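PDB 5MQ6: polycyclic ketone monooxygenase from Myceliophthora thermophila, which inserts a single oxygen atom next to a ketone carbonyl, using FAD and NADPH, to yield esters or lactones, and is particularly active on polycyclic ketones. Local coordinates for residues 481-484 and 489-492; 511-516 and 532-537; 517-522 and 526-531. All coordinates share one frame; numbering follows the deposited sequence.

Contact 1 (481-484 and 489-492). With FAD (flavin-adenine dinucleotide), chain B.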
loop_
_atom_site.group_PDB
_atom_site.type_symbol
_atom_site.label_atom_id
_atom_site.label_comp_id
_atom_site.label_asym_id
_atom_site.label_seq_id
_atom_site.Cartn_x
_atom_site.Cartn_y
_atom_site.Cartn_z
ATOM N N PRO A 481 -3.308 -5.299 -2.739
ATOM C CA PRO A 481 -1.949 -5.248 -3.271
ATOM C C PRO A 481 -1.548 -6.516 -4.019
ATOM O O PRO A 481 -0.680 -6.457 -4.926
ATOM C CB PRO A 481 -1.106 -5.065 -2.000
ATOM C CG PRO A 481 -1.993 -4.187 -1.125
ATOM C CD PRO A 481 -3.323 -4.866 -1.298
ATOM N N SER A 482 -2.186 -7.638 -3.636
ATOM C CA SER A 482 -1.913 -8.991 -4.189
ATOM C C SER A 482 -2.534 -9.259 -5.547
ATOM O O SER A 482 -2.374 -10.320 -6.105
ATOM C CB SER A 482 -2.378 -10.090 -3.207
ATOM O OG SER A 482 -1.460 -10.157 -2.123
ATOM N N ILE A 483 -3.293 -8.318 -6.049
ATOM C CA ILE A 483 -4.129 -8.577 -7.209
ATOM C C ILE A 483 -3.350 -9.248 -8.386
ATOM O O ILE A 483 -2.142 -8.927 -8.682
ATOM C CB ILE A 483 -4.931 -7.265 -7.563
ATOM C CG1 ILE A 483 -6.081 -7.560 -8.543
ATOM C CG2 ILE A 483 -4.026 -6.121 -8.020
ATOM C CD1 ILE A 483 -7.214 -8.370 -7.915
ATOM N N GLY A 484 -4.015 -10.195 -9.040
ATOM C CA GLY A 484 -3.426 -10.843 -10.257
ATOM C C GLY A 484 -2.181 -11.696 -9.987
ATOM O O GLY A 484 -1.234 -11.806 -10.870
ATOM N N ALA A 489 1.730 -6.078 -14.033
ATOM C CA ALA A 489 0.834 -5.528 -15.030
ATOM C C ALA A 489 -0.564 -5.309 -14.424
ATOM O O ALA A 489 -1.179 -4.194 -14.522
ATOM C CB ALA A 489 0.732 -6.493 -16.196
ATOM N N VAL A 490 -1.080 -6.373 -13.816
ATOM C CA VAL A 490 -2.404 -6.258 -13.219
ATOM C C VAL A 490 -2.392 -5.225 -12.137
ATOM O O VAL A 490 -3.282 -4.404 -12.072
ATOM C CB VAL A 490 -2.942 -7.568 -12.609
ATOM C CG1 VAL A 490 -4.331 -7.373 -11.990
ATOM C CG2 VAL A 490 -3.059 -8.628 -13.712
ATOM N N ARG A 491 -1.408 -5.262 -11.272
ATOM C CA ARG A 491 -1.406 -4.310 -10.216
ATOM C C ARG A 491 -1.336 -2.846 -10.664
ATOM O O ARG A 491 -1.831 -1.977 -10.014
ATOM C CB ARG A 491 -0.250 -4.594 -9.335
ATOM C CG ARG A 491 -0.150 -3.567 -8.230
ATOM C CD ARG A 491 0.904 -3.972 -7.216
ATOM N NE ARG A 491 2.256 -4.111 -7.795
ATOM C CZ ARG A 491 2.840 -5.253 -8.157
ATOM N NH1 ARG A 491 2.176 -6.416 -8.042
ATOM N NH2 ARG A 491 4.116 -5.220 -8.628
ATOM N N THR A 492 -0.678 -2.576 -11.767
ATOM C CA THR A 492 -0.592 -1.205 -12.244
ATOM C C THR A 492 -1.712 -0.854 -13.182
ATOM O O THR A 492 -1.881 0.319 -13.495
ATOM C CB THR A 492 0.860 -0.740 -12.727
ATOM O OG1 THR A 492 0.946 -0.330 -14.079
ATOM C CG2 THR A 492 1.929 -1.570 -12.380
HETATM P PA FAD B . 1.371 5.607 -4.567
HETATM O O1A FAD B . 0.149 4.750 -4.611
HETATM O O2A FAD B . 1.581 6.614 -3.451
HETATM O O5B FAD B . 1.457 6.414 -5.952
HETATM C C5B FAD B . 1.286 5.745 -7.157
HETATM C C4B FAD B . 0.549 6.661 -8.112
HETATM O O4B FAD B . 0.587 6.025 -9.403
HETATM C C3B FAD B . -0.921 6.920 -7.793
HETATM O O3B FAD B . -1.212 8.284 -7.953
HETATM C C2B FAD B . -1.659 6.106 -8.819
HETATM O O2B FAD B . -2.915 6.651 -9.144
HETATM C C1B FAD B . -0.687 6.144 -9.978
HETATM N N9A FAD B . -0.915 5.093 -10.940
HETATM C C8A FAD B . -1.007 3.757 -10.681
HETATM N N7A FAD B . -1.261 3.133 -11.826
HETATM C C5A FAD B . -1.359 4.020 -12.831
HETATM C C6A FAD B . -1.585 3.929 -14.284
HETATM N N6A FAD B . -1.817 2.821 -14.956
HETATM N N1A FAD B . -1.514 5.081 -14.901
HETATM C C2A FAD B . -1.310 6.262 -14.271
HETATM N N3A FAD B . -1.106 6.458 -12.989
HETATM C C4A FAD B . -1.149 5.322 -12.226
HETATM N N1 FAD B . 2.238 3.032 4.154
HETATM C C2 FAD B . 3.155 3.161 5.169
HETATM O O2 FAD B . 4.233 2.583 5.112
HETATM N N3 FAD B . 2.886 3.923 6.239
HETATM C C4 FAD B . 1.711 4.564 6.329
HETATM O O4 FAD B . 1.527 5.250 7.326
HETATM C C4X FAD B . 0.659 4.493 5.300
HETATM N N5 FAD B . -0.565 5.114 5.366
HETATM C C5X FAD B . -1.430 4.949 4.335
HETATM C C6 FAD B . -2.761 5.591 4.375
HETATM C C7 FAD B . -3.630 5.347 3.208
HETATM C C7M FAD B . -5.010 5.960 3.138
HETATM C C8 FAD B . -3.221 4.487 2.059
HETATM C C8M FAD B . -4.108 4.232 0.842
HETATM C C9 FAD B . -1.974 3.894 2.063
HETATM C C9A FAD B . -1.074 4.092 3.149
HETATM N N10 FAD B . 0.171 3.442 3.106
HETATM C C10 FAD B . 1.058 3.656 4.165
HETATM C "C1'" FAD B . 0.618 2.644 1.942
HETATM C "C2'" FAD B . 1.093 3.698 0.856
HETATM O "O2'" FAD B . 0.436 3.412 -0.387
HETATM C "C3'" FAD B . 2.646 3.787 0.666
HETATM O "O3'" FAD B . 3.250 4.149 1.910
HETATM C "C4'" FAD B . 3.184 4.862 -0.309
HETATM O "O4'" FAD B . 2.497 6.189 -0.236
HETATM C "C5'" FAD B . 3.169 4.316 -1.751
HETATM O "O5'" FAD B . 4.044 5.178 -2.544
HETATM P P FAD B . 4.067 4.772 -4.112
HETATM O O1P FAD B . 4.621 6.053 -4.837
HETATM O O2P FAD B . 4.743 3.396 -4.187
HETATM O O3P FAD B . 2.501 4.467 -4.517
HETATM O O HOH W 1 -0.276 -7.529 -7.396
#
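Ile483 and Val490 meet at about a right angle where the loop 481-484, which follows strand 471-474 of the five-stranded parallel sheet, folds against the short helix 488-492. In an enzyme that binds both FAD and NADPH, a loop leaving a strand of the parallel sheet thus packs on a helix whose final residue reads the FAD adenine. The touching branches are Ile483 CG1 and Val490 CG1, 3.9 Å apart, while the other branch of the isoleucine, CG2, rests 3.9 Å from Arg491 CA, against the helix backbone at that residue. Val490 points toward the loop and straddles Gly484, with CG1 4.0 Å from Gly484 CA. A side chain at that glycine would run into Val490 CB, and its positive phi also suits glycine.

Arg491 carries the polar side of the contact. CG anti to the backbone N (chi1 177°) and an extended next bond carry CD to 3.7 Å from Pro481 O; the bend at chi3 (60°) then turns the guanidinium toward a water. No direct hydrogen bond joins the two segments; this one water makes the polar link. It lies in the guanidinium plane, at the edge, and accepts from Arg491 NH1 at 2.8 Å, while giving its protons to Pro481 O and Ile483 O, so that both carbonyls face a common centre. Arg491 NH1 is further bonded to Gly486 O, in the residues between the segments, a second anchor that fixes the rotation of the group. On the cofactor side, Thr492 serves FAD through its backbone: the adenine amino group N6A donates to Thr492 O over 2.9 Å, in a bond that is almost straight at 177°.

Contact 2 (511-516 and 532-537)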
loop_
_atom_site.group_PDB
_atom_site.type_symbol
_atom_site.label_atom_id
_atom_site.label_comp_id
_atom_site.label_asym_id
_atom_site.label_seq_id
_atom_site.Cartn_x
_atom_site.Cartn_y
_atom_site.Cartn_z
ATOM N N HIS A 511 3.292 -19.297 -16.421
ATOM C CA HIS A 511 4.534 -19.898 -15.970
ATOM C C HIS A 511 4.775 -19.641 -14.471
ATOM O O HIS A 511 5.570 -20.379 -13.814
ATOM C CB HIS A 511 5.665 -19.339 -16.846
ATOM C CG HIS A 511 7.077 -19.519 -16.306
ATOM N ND1 HIS A 511 7.755 -20.736 -16.325
ATOM C CD2 HIS A 511 7.976 -18.599 -15.848
ATOM C CE1 HIS A 511 8.961 -20.571 -15.808
ATOM N NE2 HIS A 511 9.126 -19.284 -15.523
ATOM N N GLY A 512 4.104 -18.626 -13.924
ATOM C CA GLY A 512 4.266 -18.245 -12.508
ATOM C C GLY A 512 5.128 -16.995 -12.359
ATOM O O GLY A 512 5.864 -16.574 -13.288
ATOM N N ALA A 513 5.117 -16.427 -11.156
ATOM C CA ALA A 513 5.924 -15.254 -10.891
ATOM C C ALA A 513 7.371 -15.518 -11.269
ATOM O O ALA A 513 7.940 -16.586 -10.946
ATOM C CB ALA A 513 5.809 -14.833 -9.444
ATOM N N ALA A 514 7.990 -14.558 -11.962
ATOM C CA ALA A 514 9.391 -14.697 -12.302
ATOM C C ALA A 514 10.099 -13.395 -12.402
ATOM O O ALA A 514 9.789 -12.628 -13.305
ATOM C CB ALA A 514 9.556 -15.454 -13.621
ATOM N N THR A 515 11.066 -13.178 -11.535
ATOM C CA THR A 515 11.863 -12.005 -11.516
ATOM C C THR A 515 13.235 -12.348 -11.017
ATOM O O THR A 515 13.493 -13.437 -10.570
ATOM C CB THR A 515 11.355 -10.981 -10.484
ATOM O OG1 THR A 515 11.531 -11.501 -9.161
ATOM C CG2 THR A 515 9.896 -10.658 -10.771
ATOM N N LEU A 516 14.147 -11.389 -11.123
ATOM C CA LEU A 516 15.297 -11.344 -10.263
ATOM C C LEU A 516 15.098 -10.197 -9.223
ATOM O O LEU A 516 14.847 -9.024 -9.576
ATOM C CB LEU A 516 16.599 -11.170 -10.985
ATOM C CG LEU A 516 17.845 -11.174 -10.149
ATOM C CD1 LEU A 516 18.007 -12.403 -9.365
ATOM C CD2 LEU A 516 19.105 -10.847 -10.954
ATOM N N LEU A 532 7.510 -6.200 -5.239
ATOM C CA LEU A 532 6.451 -6.716 -4.445
ATOM C C LEU A 532 6.618 -8.270 -4.413
ATOM O O LEU A 532 7.238 -8.744 -3.609
ATOM C CB LEU A 532 5.067 -6.211 -5.001
ATOM C CG LEU A 532 3.918 -6.636 -4.038
ATOM C CD1 LEU A 532 4.006 -5.699 -2.835
ATOM C CD2 LEU A 532 2.475 -6.678 -4.607
ATOM N N SER A 533 6.138 -9.055 -5.356
ATOM C CA SER A 533 6.436 -10.464 -5.406
ATOM C C SER A 533 7.975 -10.735 -5.371
ATOM O O SER A 533 8.752 -9.985 -5.927
ATOM C CB SER A 533 5.927 -11.085 -6.703
ATOM O OG SER A 533 4.561 -10.991 -6.877
ATOM N N GLN A 534 8.367 -11.824 -4.722
ATOM C CA GLN A 534 9.738 -12.389 -4.765
ATOM C C GLN A 534 10.750 -11.430 -4.148
ATOM O O GLN A 534 11.861 -11.285 -4.639
ATOM C CB GLN A 534 10.128 -12.726 -6.239
ATOM C CG GLN A 534 9.032 -13.474 -7.036
ATOM C CD GLN A 534 9.685 -14.262 -8.183
ATOM O OE1 GLN A 534 10.611 -13.767 -8.855
ATOM N NE2 GLN A 534 9.291 -15.518 -8.323
ATOM N N SER A 535 10.359 -10.752 -3.075
ATOM C CA SER A 535 11.303 -9.878 -2.451
ATOM C C SER A 535 11.113 -9.941 -0.897
ATOM O O SER A 535 11.089 -10.999 -0.308
ATOM C CB SER A 535 11.104 -8.495 -3.075
ATOM O OG SER A 535 9.811 -7.903 -2.740
ATOM N N SER A 536 11.003 -8.812 -0.258
ATOM C CA SER A 536 10.621 -8.696 1.119
ATOM C C SER A 536 9.862 -7.371 1.212
ATOM O O SER A 536 9.882 -6.582 0.279
ATOM C CB SER A 536 11.904 -8.700 1.973
ATOM O OG SER A 536 11.636 -8.619 3.365
ATOM N N GLN A 537 9.193 -7.144 2.332
ATOM C CA GLN A 537 8.397 -5.963 2.558
ATOM C C GLN A 537 8.673 -5.592 4.050
ATOM O O GLN A 537 9.106 -6.407 4.830
ATOM C CB GLN A 537 6.913 -6.290 2.344
ATOM C CG GLN A 537 6.417 -7.280 3.429
ATOM C CD GLN A 537 5.041 -7.911 3.240
ATOM O OE1 GLN A 537 3.991 -7.269 3.376
ATOM N NE2 GLN A 537 5.044 -9.201 3.006
#
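Ala513 is the first residue of the loop 511-516 to meet Gln534, its CB lying 3.7 Å from Gln534 NE2 at the side-chain amide. This is a buried contact of two irregular loops, joined through the side-chain amide of one glutamine. The methyl of Ala513 points toward the glutamine, whereas Ala514 turns its own methyl away and offers backbone only, its C atom 3.6 Å from Gln534 OE1.

Thr515 carries the polar part. Its OG1 sits between the backbone N and the carbonyl carbon (chi1 67°), which turns the hydroxyl to the same side as the residue's own N-H, so both reach Gln534 OE1. Thr515 N donates to Gln534 OE1 at 2.8 Å, but weakly, the N-H...O angle being 124°. The hydroxyl, also a donor, comes to 2.5 Å between Thr515 OG1 and Gln534 OE1, a separation so short that its exact value is doubtful. The two side chains slide past each other in opposite directions, Gln534 CB lying 3.5 Å from Thr515 OG1. Beyond CG the glutamine chain is extended, and at its far end NE2 donates to Arg622 O, so both ends of the buried amide are held. With an alanine at this position, the Thr515 hydroxyl and amide would probably lose their shared acceptor and Arg622 O its amide donor, with a gap opened between the loops.

Behind Gln534, Ser535 OG donates back to Leu532 O at 2.8 Å from above the carbonyl plane, pinning the turn. Trp508 of helix 504-511 packs on Ala513 and Thr515, and helix 573-585 covers Thr515 and Leu516 through Trp579, with helix 630-641 bordering Leu516 through Tyr640.

Contact 3 (517-522 and 526-531)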
loop_
_atom_site.group_PDB
_atom_site.type_symbol
_atom_site.label_atom_id
_atom_site.label_comp_id
_atom_site.label_asym_id
_atom_site.label_seq_id
_atom_site.Cartn_x
_atom_site.Cartn_y
_atom_site.Cartn_z
ATOM N N HIS A 517 15.174 -10.583 -7.959
ATOM C CA HIS A 517 15.085 -9.666 -6.797
ATOM C C HIS A 517 13.780 -8.906 -6.644
ATOM O O HIS A 517 13.686 -7.893 -5.901
ATOM C CB HIS A 517 16.295 -8.716 -6.819
ATOM C CG HIS A 517 17.633 -9.402 -6.825
ATOM N ND1 HIS A 517 18.771 -8.813 -7.358
ATOM C CD2 HIS A 517 18.050 -10.564 -6.292
ATOM C CE1 HIS A 517 19.804 -9.603 -7.164
ATOM N NE2 HIS A 517 19.405 -10.635 -6.466
ATOM N N GLY A 518 12.775 -9.359 -7.366
ATOM C CA GLY A 518 11.456 -8.725 -7.445
ATOM C C GLY A 518 11.329 -7.503 -8.336
ATOM O O GLY A 518 10.246 -6.876 -8.382
ATOM N N VAL A 519 12.361 -7.173 -9.092
ATOM C CA VAL A 519 12.326 -5.858 -9.764
ATOM C C VAL A 519 12.345 -5.846 -11.279
ATOM O O VAL A 519 12.187 -4.765 -11.908
ATOM C CB VAL A 519 13.506 -4.957 -9.295
ATOM C CG1 VAL A 519 13.417 -4.717 -7.792
ATOM C CG2 VAL A 519 14.820 -5.542 -9.646
ATOM N N CYS A 520 12.579 -7.007 -11.881
ATOM C CA CYS A 520 12.583 -7.114 -13.383
ATOM C C CYS A 520 12.266 -8.547 -13.784
ATOM O O CYS A 520 12.325 -9.460 -12.941
ATOM C CB CYS A 520 13.945 -6.680 -13.917
ATOM S SG CYS A 520 15.265 -7.776 -13.325
ATOM N N SER A 521 11.983 -8.764 -15.068
ATOM C CA SER A 521 11.583 -10.058 -15.651
ATOM C C SER A 521 12.160 -10.222 -17.101
ATOM O O SER A 521 12.251 -9.243 -17.935
ATOM C CB SER A 521 10.073 -10.163 -15.729
ATOM O OG SER A 521 9.631 -11.528 -15.720
ATOM N N ASN A 522 12.515 -11.461 -17.385
ATOM C CA ASN A 522 13.046 -11.842 -18.673
ATOM C C ASN A 522 12.034 -11.658 -19.765
ATOM O O ASN A 522 10.855 -12.048 -19.623
ATOM C CB ASN A 522 13.561 -13.285 -18.670
ATOM C CG ASN A 522 14.069 -13.687 -20.027
ATOM O OD1 ASN A 522 13.336 -14.322 -20.700
ATOM N ND2 ASN A 522 15.248 -13.153 -20.492
ATOM N N ASN A 526 15.023 -3.288 -19.932
ATOM C CA ASN A 526 14.870 -1.912 -19.555
ATOM C C ASN A 526 13.588 -1.584 -18.854
ATOM O O ASN A 526 13.222 -0.434 -18.785
ATOM C CB ASN A 526 15.176 -0.955 -20.722
ATOM C CG ASN A 526 16.653 -0.904 -21.037
ATOM O OD1 ASN A 526 17.430 -1.724 -20.528
ATOM N ND2 ASN A 526 17.062 0.073 -21.887
ATOM N N LEU A 527 12.960 -2.553 -18.225
ATOM C CA LEU A 527 11.747 -2.301 -17.398
ATOM C C LEU A 527 12.101 -2.744 -16.032
ATOM O O LEU A 527 12.634 -3.841 -15.844
ATOM C CB LEU A 527 10.598 -3.189 -17.863
ATOM C CG LEU A 527 9.317 -3.180 -17.014
ATOM C CD1 LEU A 527 8.625 -1.802 -16.999
ATOM C CD2 LEU A 527 8.363 -4.288 -17.455
ATOM N N PHE A 528 11.771 -1.903 -15.061
ATOM C CA PHE A 528 11.917 -2.219 -13.668
ATOM C C PHE A 528 10.712 -1.817 -12.867
ATOM O O PHE A 528 10.016 -0.914 -13.265
ATOM C CB PHE A 528 13.200 -1.523 -13.097
ATOM C CG PHE A 528 14.478 -2.025 -13.719
ATOM C CD1 PHE A 528 15.163 -3.153 -13.179
ATOM C CD2 PHE A 528 15.027 -1.377 -14.783
ATOM C CE1 PHE A 528 16.350 -3.559 -13.756
ATOM C CE2 PHE A 528 16.214 -1.830 -15.391
ATOM C CZ PHE A 528 16.888 -2.862 -14.844
ATOM N N PHE A 529 10.508 -2.456 -11.723
ATOM C CA PHE A 529 9.343 -2.201 -10.915
ATOM C C PHE A 529 9.705 -2.348 -9.484
ATOM O O PHE A 529 10.555 -3.141 -9.146
ATOM C CB PHE A 529 8.131 -3.068 -11.331
ATOM C CG PHE A 529 8.484 -4.484 -11.809
ATOM C CD1 PHE A 529 8.596 -5.528 -10.907
ATOM C CD2 PHE A 529 8.680 -4.801 -13.172
ATOM C CE1 PHE A 529 8.894 -6.842 -11.321
ATOM C CE2 PHE A 529 9.016 -6.121 -13.559
ATOM C CZ PHE A 529 9.139 -7.130 -12.641
ATOM N N THR A 530 9.015 -1.590 -8.632
ATOM C CA THR A 530 9.310 -1.618 -7.201
ATOM C C THR A 530 8.991 -3.013 -6.725
ATOM O O THR A 530 8.073 -3.606 -7.171
ATOM C CB THR A 530 8.564 -0.536 -6.414
ATOM O OG1 THR A 530 7.197 -0.500 -6.789
ATOM C CG2 THR A 530 8.995 0.820 -6.811
ATOM N N PRO A 531 9.816 -3.575 -5.892
ATOM C CA PRO A 531 9.610 -4.993 -5.641
ATOM C C PRO A 531 8.373 -5.303 -4.774
ATOM O O PRO A 531 8.282 -4.795 -3.681
ATOM C CB PRO A 531 10.909 -5.400 -4.933
ATOM C CG PRO A 531 11.423 -4.134 -4.286
ATOM C CD PRO A 531 10.908 -2.994 -5.087
HETATM O O HOH W 2 11.740 -6.345 -16.626
#
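Val519 O is gripped by Phe529, whose backbone N donates to it over 2.9 Å and whose ring lies beneath it, the oxygen 3.5 Å above the plane, over the centre. This is possible because Phe529 CG sits between its backbone N and carbonyl carbon, folding the ring back across the peptide of Val519 and Cys520. Phe528 CA adds a C-H contact to the same Val519 O at 3.1 Å, and Pro531 CA makes a like one to Gly518 O at 3.4 Å.

Around this carbonyl, Val519 and Pro531 lie side by side, CG1 of the valine 3.9 Å from CB of the proline. Cys520 CB packs 3.8 Å from Phe528 CD1, and its sulfur stands obliquely to that ring. The segments run antiparallel, yet a single backbone hydrogen bond joins them; strand 527-529 finds its regular partner in strand 218-221, to which it runs parallel in the mixed sheet of what is probably the Rossmann-type FAD-binding domain. Farther along, where the segments part, a water accepts from Ser521 N and lies within hydrogen-bonding distance of Leu527 O, among other acceptors. Ser521 is anchored through OG to Ala514 O, and Ile552 of helix 541-562 packs on both Val519 and Phe528.

Contact 1 closes before contact 2 opens, and contact 3 is nested inside the loop that contact 2 closes. Centres of contacts 2 and 3 are about 9 Å apart, those of 1 and 2 about 12 Å, and those of 1 and 3 about 14 Å. Contact 1 leads out of the five-stranded parallel sheet to helix 488-492; helix 504-511 then delivers the chain to contact 2, and strand 527-529 of contact 3 joins the mixed sheet, before helix 541-562 follows. Leu532 packs on Pro481 and Arg491, while Ala514 and Ser521 link the nested pair. Contacts 1 and 3 do not touch but both touch contact 2, so the three form a connected group, joined to FAD through Thr492 of contact 1.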